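Uncharacterized NTF-2 like protein (Burkholderia xenovorans LB400, PDB 3EN8) is of unknown function but adopts an NTF2-like, SnoaL-like fold and binds a calcium ion. Local coordinates at residues N50-A53 with L54-H58. Sequence-based numbering, arbitrary orientation.
Sequences NLQA and LRSHH
Leu-51 lies against one flat face of the Arg-55 guanidinium, one helical turn before it. Leu-51 CG sits 3.6 Å above the guanidinium plane, displaced toward its rim. The two methyls divide the group between them: CD2 comes to 3.5 Å from Arg-55 NH1, and CD1 lies nearer NE. Arg-55 gets there because its CG stands anti to its own carbonyl carbon (chi1 -78°) and the chain then runs out straight to NE. That course takes the arginine back along the helix, over its own i-4 neighbour. The NH1 and NH2 ends find their partners outside this helix. NH2 makes a salt bridge with Glu-106 and also bonds Gln-108, while NH1 bonds Tyr-30 OH. These partners, with the leucine over one face, probably restrict rotation of the group. Here helix 48-57 packs on the mixed sheet of the NTF2-like fold, where Leu-51 and Arg-55 both touch Cys-36 of strand 34-38. Leu-54 leans to Ile-45 of strand 43-46, and to Trp-119 of the second subunit.

Gln-52 and Ser-56 repeat the i to i+4 spacing with polar groups. Gln-52 extends away from the backbone, and its NE2 bonds Asp-24 of the neighbouring helix 23-26. A water also accepts from Gln-52 NE2 at 3.1 Å. Its link to Ser-56 OG is doubtful, since another atom of the model crowds OG. Gln-52 O takes the backbone N of Ser-56 at 2.9 Å. The helical i to i-4 backbone bonds are regular earlier on, with Arg-55 N to Leu-51 O at 3.0 Å. They weaken toward the end: His-57 N reaches Ala-53 O at 3.1 Å, a weak bond with an N-H...O angle of only 124°. Leu-54 O then receives both His-57 N and His-58 N, from the same face, as His-58 leaves the helix.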
loop_
_atom_site.group_PDB
_atom_site.type_symbol
_atom_site.label_atom_id
_atom_site.label_comp_id
_atom_site.label_asym_id
_atom_site.label_seq_id
_atom_site.Cartn_x
_atom_site.Cartn_y
_atom_site.Cartn_z
ATOM N N ASN A 50 13.506 -13.463 -13.369
ATOM C CA ASN A 50 12.827 -12.545 -14.312
ATOM C C ASN A 50 12.689 -11.189 -13.657
ATOM O O ASN A 50 12.913 -10.160 -14.285
ATOM C CB ASN A 50 11.449 -13.060 -14.784
ATOM C CG ASN A 50 11.554 -13.996 -15.979
ATOM O OD1 ASN A 50 12.642 -14.220 -16.520
ATOM N ND2 ASN A 50 10.422 -14.543 -16.397
ATOM N N LEU A 51 12.351 -11.212 -12.365
ATOM C CA LEU A 51 12.130 -9.975 -11.605
ATOM C C LEU A 51 13.417 -9.148 -11.554
ATOM O O LEU A 51 13.428 -7.950 -11.812
ATOM C CB LEU A 51 11.641 -10.287 -10.177
ATOM C CG LEU A 51 11.210 -9.078 -9.352
ATOM C CD1 LEU A 51 10.079 -8.295 -10.031
ATOM C CD2 LEU A 51 10.833 -9.560 -7.937
ATOM N N GLN A 52 14.514 -9.834 -11.297
ATOM C CA GLN A 52 15.813 -9.169 -11.173
ATOM C C GLN A 52 16.267 -8.583 -12.507
ATOM O O GLN A 52 16.805 -7.467 -12.570
ATOM C CB GLN A 52 16.873 -10.118 -10.646
ATOM C CG GLN A 52 18.258 -9.511 -10.658
ATOM C CD GLN A 52 19.277 -10.292 -9.846
ATOM O OE1 GLN A 52 18.948 -11.200 -9.062
ATOM N NE2 GLN A 52 20.529 -9.936 -10.034
ATOM N N ALA A 53 16.067 -9.356 -13.566
ATOM C CA ALA A 53 16.545 -8.969 -14.896
ATOM C C ALA A 53 15.752 -7.770 -15.364
ATOM O O ALA A 53 16.292 -6.807 -15.928
ATOM C CB ALA A 53 16.422 -10.129 -15.902
ATOM N N LEU A 54 14.459 -7.802 -15.076
ATOM C CA LEU A 54 13.569 -6.732 -15.531
ATOM C C LEU A 54 13.922 -5.452 -14.788
ATOM O O LEU A 54 14.067 -4.390 -15.395
ATOM C CB LEU A 54 12.089 -7.097 -15.367
ATOM C CG LEU A 54 11.555 -8.123 -16.371
ATOM C CD1 LEU A 54 10.125 -8.570 -15.990
ATOM C CD2 LEU A 54 11.619 -7.594 -17.830
ATOM N N ARG A 55 14.127 -5.565 -13.477
ATOM C CA ARG A 55 14.423 -4.368 -12.665
ATOM C C ARG A 55 15.784 -3.775 -13.037
ATOM O O ARG A 55 15.981 -2.554 -13.037
ATOM C CB ARG A 55 14.377 -4.667 -11.167
ATOM C CG ARG A 55 12.936 -4.754 -10.621
ATOM C CD ARG A 55 12.921 -5.318 -9.210
ATOM N NE ARG A 55 11.606 -5.277 -8.594
ATOM C CZ ARG A 55 11.341 -5.877 -7.441
ATOM N NH1 ARG A 55 12.291 -6.545 -6.836
ATOM N NH2 ARG A 55 10.145 -5.769 -6.887
ATOM N N SER A 56 16.698 -4.666 -13.382
ATOM C CA SER A 56 18.107 -4.291 -13.608
ATOM C C SER A 56 18.218 -3.555 -14.919
ATOM O O SER A 56 19.139 -2.757 -15.157
ATOM C CB SER A 56 19.015 -5.521 -13.651
ATOM O OG SER A 56 19.316 -5.939 -12.343
ATOM N N HIS A 57 17.253 -3.855 -15.762
ATOM C CA HIS A 57 17.224 -3.383 -17.141
ATOM C C HIS A 57 16.658 -1.988 -17.162
ATOM O O HIS A 57 17.209 -1.045 -17.745
ATOM C CB HIS A 57 16.320 -4.281 -17.994
ATOM C CG HIS A 57 16.277 -3.884 -19.436
ATOM N ND1 HIS A 57 15.209 -3.212 -19.993
ATOM C CD2 HIS A 57 17.191 -4.024 -20.423
ATOM C CE1 HIS A 57 15.459 -2.979 -21.271
ATOM N NE2 HIS A 57 16.655 -3.458 -21.555
ATOM N N HIS A 58 15.498 -1.903 -16.545
ATOM C CA HIS A 58 14.788 -0.633 -16.395
ATOM C C HIS A 58 13.727 -0.681 -15.302
ATOM O O HIS A 58 12.903 -1.597 -15.285
ATOM C CB HIS A 58 14.151 -0.234 -17.723
ATOM C CG HIS A 58 13.409 1.059 -17.659
ATOM N ND1 HIS A 58 13.957 2.252 -18.079
ATOM C CD2 HIS A 58 12.176 1.356 -17.182
ATOM C CE1 HIS A 58 13.086 3.225 -17.882
ATOM N NE2 HIS A 58 11.996 2.708 -17.343
HETATM O O HOH W 1 20.991 -8.095 -12.434
#